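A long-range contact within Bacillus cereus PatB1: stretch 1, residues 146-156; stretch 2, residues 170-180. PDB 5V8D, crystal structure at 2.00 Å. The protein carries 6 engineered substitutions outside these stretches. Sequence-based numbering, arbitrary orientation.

Stretch 1 (146-156) KLMEHFKQNYT
Stretch 2, residues 170-180: HWNMDGAFLGY

Helices can pack by letting large side chains from one settle over glycines in the other, and PatB1 offers a compact example. Helix 147-154 and helix 173-180 run steeply across each other, their N-to-C directions 107° apart and their axes 11.3 Å apart at closest approach. The nearest backbone register is Leu147 CA to Gly179 CA, 6.8 Å. No hydrogen bond joins the stretches; 262 Å² of summed surface is buried, mostly by apolar groups.

Leu147, Phe151 and Tyr155 supply the bumps. Leu147 (m, t) points toward the second stretch, its CD2 lying 3.8 Å from Gly179 CA. Its CD1 meets Trp171 CZ3 at 3.9 Å; the indole, with chi1 p and chi2 5°, lines the same hollow. Gly179 leaves room here: an ideal CB would lie just 2.5 Å from Trp171 CZ3, a clash.

One turn on, the CA-to-CB bond of Phe151 points sideways, yet chi1 m and chi2 -24° bring the ring end nearer. Phe151 CZ reaches to 4.1 Å from Gly175 O and 4.3 Å from Gly179 N, the latter at the ring edge. These two polar atoms already bond each other, Gly179 N to Gly175 O at 2.8 Å, so the ring rests against a satisfied helical backbone. Phe151 CE1 also touches Leu178 CB at 4.1 Å.

Leu178 (m, t) is the answering bump, the residue most covered by the opposing stretch. Tyr155, just past its helix with phi/psi -134/149, uses chi1 m and chi2 -91° to meet it: Tyr155 CZ is 4.1 Å from Leu178 CD1, and Tyr155 OH 3.4 Å from Leu178 CD2.

Local bonds secure both helices. Asn154 ND2 donates to His150 O (2.8 Å), while Asn172 (chi1 p) caps the second helix by accepting from Gly175 N at OD1 (3.1 Å).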

# COMPACT_ATOMS: atom_id res chain seq x y z
N LYS A 146 -7.84 -7.72 4.18
CA LYS A 146 -9.07 -7.04 3.75
C LYS A 146 -9.35 -5.78 4.55
O LYS A 146 -10.11 -5.82 5.52
CB LYS A 146 -10.28 -7.99 3.85
CG LYS A 146 -10.29 -9.16 2.84
CD LYS A 146 -11.52 -10.11 3.09
CE LYS A 146 -11.38 -11.39 2.25
NZ LYS A 146 -12.37 -12.50 2.53
N LEU A 147 -8.75 -4.66 4.16
CA LEU A 147 -8.74 -3.51 5.05
C LEU A 147 -10.11 -2.81 5.13
O LEU A 147 -10.51 -2.35 6.20
CB LEU A 147 -7.66 -2.52 4.63
CG LEU A 147 -6.25 -2.82 5.15
CD1 LEU A 147 -5.19 -1.97 4.43
CD2 LEU A 147 -6.18 -2.56 6.66
N MET A 148 -10.82 -2.72 4.01
CA MET A 148 -12.13 -2.10 4.04
C MET A 148 -13.06 -2.83 4.99
O MET A 148 -13.76 -2.23 5.80
CB MET A 148 -12.75 -2.06 2.66
CG MET A 148 -14.15 -1.45 2.67
SD MET A 148 -14.13 0.35 2.80
CE MET A 148 -14.38 0.65 4.55
N GLU A 149 -13.06 -4.15 4.87
CA GLU A 149 -13.87 -4.98 5.74
C GLU A 149 -13.45 -4.81 7.21
O GLU A 149 -14.28 -4.70 8.10
CB GLU A 149 -13.76 -6.44 5.28
CG GLU A 149 -14.74 -7.39 5.93
CD GLU A 149 -14.55 -8.81 5.41
OE1 GLU A 149 -14.73 -9.03 4.19
OE2 GLU A 149 -14.21 -9.70 6.20
N HIS A 150 -12.14 -4.76 7.47
CA HIS A 150 -11.66 -4.52 8.84
C HIS A 150 -12.13 -3.15 9.36
O HIS A 150 -12.69 -3.05 10.46
CB HIS A 150 -10.11 -4.62 8.92
CG HIS A 150 -9.52 -4.07 10.18
ND1 HIS A 150 -9.65 -4.70 11.40
CD2 HIS A 150 -8.78 -2.96 10.42
CE1 HIS A 150 -9.03 -4.00 12.34
NE2 HIS A 150 -8.48 -2.94 11.76
N PHE A 151 -11.94 -2.11 8.55
CA PHE A 151 -12.36 -0.76 8.97
C PHE A 151 -13.86 -0.67 9.23
O PHE A 151 -14.30 -0.07 10.24
CB PHE A 151 -11.97 0.28 7.91
CG PHE A 151 -10.50 0.51 7.81
CD1 PHE A 151 -9.67 0.24 8.88
CD2 PHE A 151 -9.93 0.99 6.66
CE1 PHE A 151 -8.31 0.47 8.80
CE2 PHE A 151 -8.56 1.22 6.57
CZ PHE A 151 -7.77 0.95 7.65
N LYS A 152 -14.64 -1.23 8.31
CA LYS A 152 -16.10 -1.18 8.42
C LYS A 152 -16.59 -1.86 9.68
O LYS A 152 -17.51 -1.37 10.35
CB LYS A 152 -16.75 -1.81 7.19
N GLN A 153 -15.98 -2.99 10.03
CA GLN A 153 -16.42 -3.75 11.20
C GLN A 153 -16.03 -3.07 12.52
O GLN A 153 -16.67 -3.31 13.54
CB GLN A 153 -15.84 -5.17 11.15
N ASN A 154 -14.99 -2.24 12.51
CA ASN A 154 -14.41 -1.74 13.75
C ASN A 154 -14.47 -0.23 13.95
O ASN A 154 -14.12 0.26 15.02
CB ASN A 154 -12.94 -2.17 13.85
CG ASN A 154 -12.77 -3.65 14.02
OD1 ASN A 154 -13.04 -4.19 15.09
ND2 ASN A 154 -12.31 -4.33 12.97
N TYR A 155 -14.89 0.51 12.93
CA TYR A 155 -14.91 1.97 13.02
C TYR A 155 -16.24 2.53 12.50
O TYR A 155 -16.86 1.93 11.63
CB TYR A 155 -13.74 2.58 12.23
CG TYR A 155 -12.37 2.14 12.73
CD1 TYR A 155 -11.70 2.87 13.71
CD2 TYR A 155 -11.75 0.99 12.25
CE1 TYR A 155 -10.45 2.48 14.18
CE2 TYR A 155 -10.50 0.58 12.72
CZ TYR A 155 -9.86 1.34 13.69
OH TYR A 155 -8.62 0.96 14.16
N THR A 156 -16.68 3.65 13.05
CA THR A 156 -17.86 4.34 12.53
C THR A 156 -17.50 5.00 11.21
O THR A 156 -16.33 5.15 10.89
CB THR A 156 -18.39 5.41 13.49
OG1 THR A 156 -17.44 6.48 13.58
CG2 THR A 156 -18.64 4.83 14.89
N HIS A 170 -5.93 9.84 -1.53
CA HIS A 170 -5.26 8.83 -0.71
C HIS A 170 -5.80 8.84 0.71
O HIS A 170 -6.39 9.83 1.16
CB HIS A 170 -3.75 9.07 -0.69
CG HIS A 170 -3.12 9.05 -2.04
ND1 HIS A 170 -3.00 10.17 -2.83
CD2 HIS A 170 -2.57 8.04 -2.76
CE1 HIS A 170 -2.41 9.86 -3.97
NE2 HIS A 170 -2.14 8.56 -3.95
N TRP A 171 -5.63 7.72 1.41
CA TRP A 171 -5.78 7.75 2.86
C TRP A 171 -4.71 8.68 3.43
O TRP A 171 -3.62 8.84 2.84
CB TRP A 171 -5.70 6.33 3.47
CG TRP A 171 -4.48 5.48 3.13
CD1 TRP A 171 -3.38 5.85 2.41
CD2 TRP A 171 -4.27 4.11 3.51
NE1 TRP A 171 -2.50 4.79 2.32
CE2 TRP A 171 -3.02 3.72 2.99
CE3 TRP A 171 -5.02 3.18 4.24
CZ2 TRP A 171 -2.51 2.43 3.18
CZ3 TRP A 171 -4.52 1.91 4.41
CH2 TRP A 171 -3.27 1.55 3.89
N ASN A 172 -5.02 9.34 4.54
CA ASN A 172 -4.01 10.14 5.21
C ASN A 172 -3.12 9.24 6.06
O ASN A 172 -3.27 8.00 6.04
CB ASN A 172 -4.67 11.26 6.03
CG ASN A 172 -5.62 10.75 7.11
OD1 ASN A 172 -5.36 9.72 7.74
ND2 ASN A 172 -6.70 11.49 7.36
N MET A 173 -2.20 9.82 6.83
CA MET A 173 -1.27 9.00 7.60
C MET A 173 -1.95 8.22 8.74
O MET A 173 -1.48 7.15 9.12
CB MET A 173 -0.14 9.86 8.18
CG MET A 173 1.04 9.05 8.70
SD MET A 173 1.90 8.11 7.42
CE MET A 173 2.31 6.59 8.29
N ASP A 174 -3.03 8.76 9.29
CA ASP A 174 -3.76 8.05 10.34
C ASP A 174 -4.37 6.75 9.81
O ASP A 174 -4.28 5.72 10.46
CB ASP A 174 -4.83 8.94 10.95
CG ASP A 174 -4.24 10.04 11.81
OD1 ASP A 174 -3.13 9.87 12.35
OD2 ASP A 174 -4.89 11.09 11.95
N GLY A 175 -4.99 6.82 8.63
CA GLY A 175 -5.51 5.63 7.98
C GLY A 175 -4.41 4.66 7.59
O GLY A 175 -4.48 3.44 7.87
N ALA A 176 -3.38 5.20 6.94
CA ALA A 176 -2.24 4.41 6.49
C ALA A 176 -1.50 3.70 7.65
O ALA A 176 -1.07 2.56 7.50
CB ALA A 176 -1.29 5.29 5.70
N PHE A 177 -1.34 4.38 8.78
CA PHE A 177 -0.69 3.71 9.91
C PHE A 177 -1.57 2.55 10.43
O PHE A 177 -1.06 1.50 10.75
CB PHE A 177 -0.38 4.67 11.06
CG PHE A 177 0.22 3.98 12.27
CD1 PHE A 177 1.57 3.66 12.32
CD2 PHE A 177 -0.57 3.64 13.35
CE1 PHE A 177 2.13 3.03 13.40
CE2 PHE A 177 -0.03 3.00 14.47
CZ PHE A 177 1.33 2.69 14.49
N LEU A 178 -2.89 2.76 10.50
CA LEU A 178 -3.78 1.67 10.90
C LEU A 178 -3.66 0.52 9.92
O LEU A 178 -3.57 -0.64 10.31
CB LEU A 178 -5.24 2.13 10.97
CG LEU A 178 -5.59 3.02 12.14
CD1 LEU A 178 -6.96 3.68 11.91
CD2 LEU A 178 -5.56 2.24 13.46
N GLY A 179 -3.61 0.86 8.64
CA GLY A 179 -3.43 -0.10 7.57
C GLY A 179 -2.16 -0.89 7.77
O GLY A 179 -2.19 -2.12 7.76
N TYR A 180 -1.05 -0.19 7.96
CA TYR A 180 0.25 -0.83 8.19
C TYR A 180 0.21 -1.77 9.40
O TYR A 180 0.72 -2.88 9.36
CB TYR A 180 1.34 0.24 8.39
CG TYR A 180 2.55 -0.19 9.20
CD1 TYR A 180 3.42 -1.16 8.73
CD2 TYR A 180 2.84 0.39 10.43
CE1 TYR A 180 4.53 -1.56 9.47
CE2 TYR A 180 3.94 0.02 11.16
CZ TYR A 180 4.79 -0.95 10.68
OH TYR A 180 5.88 -1.34 11.44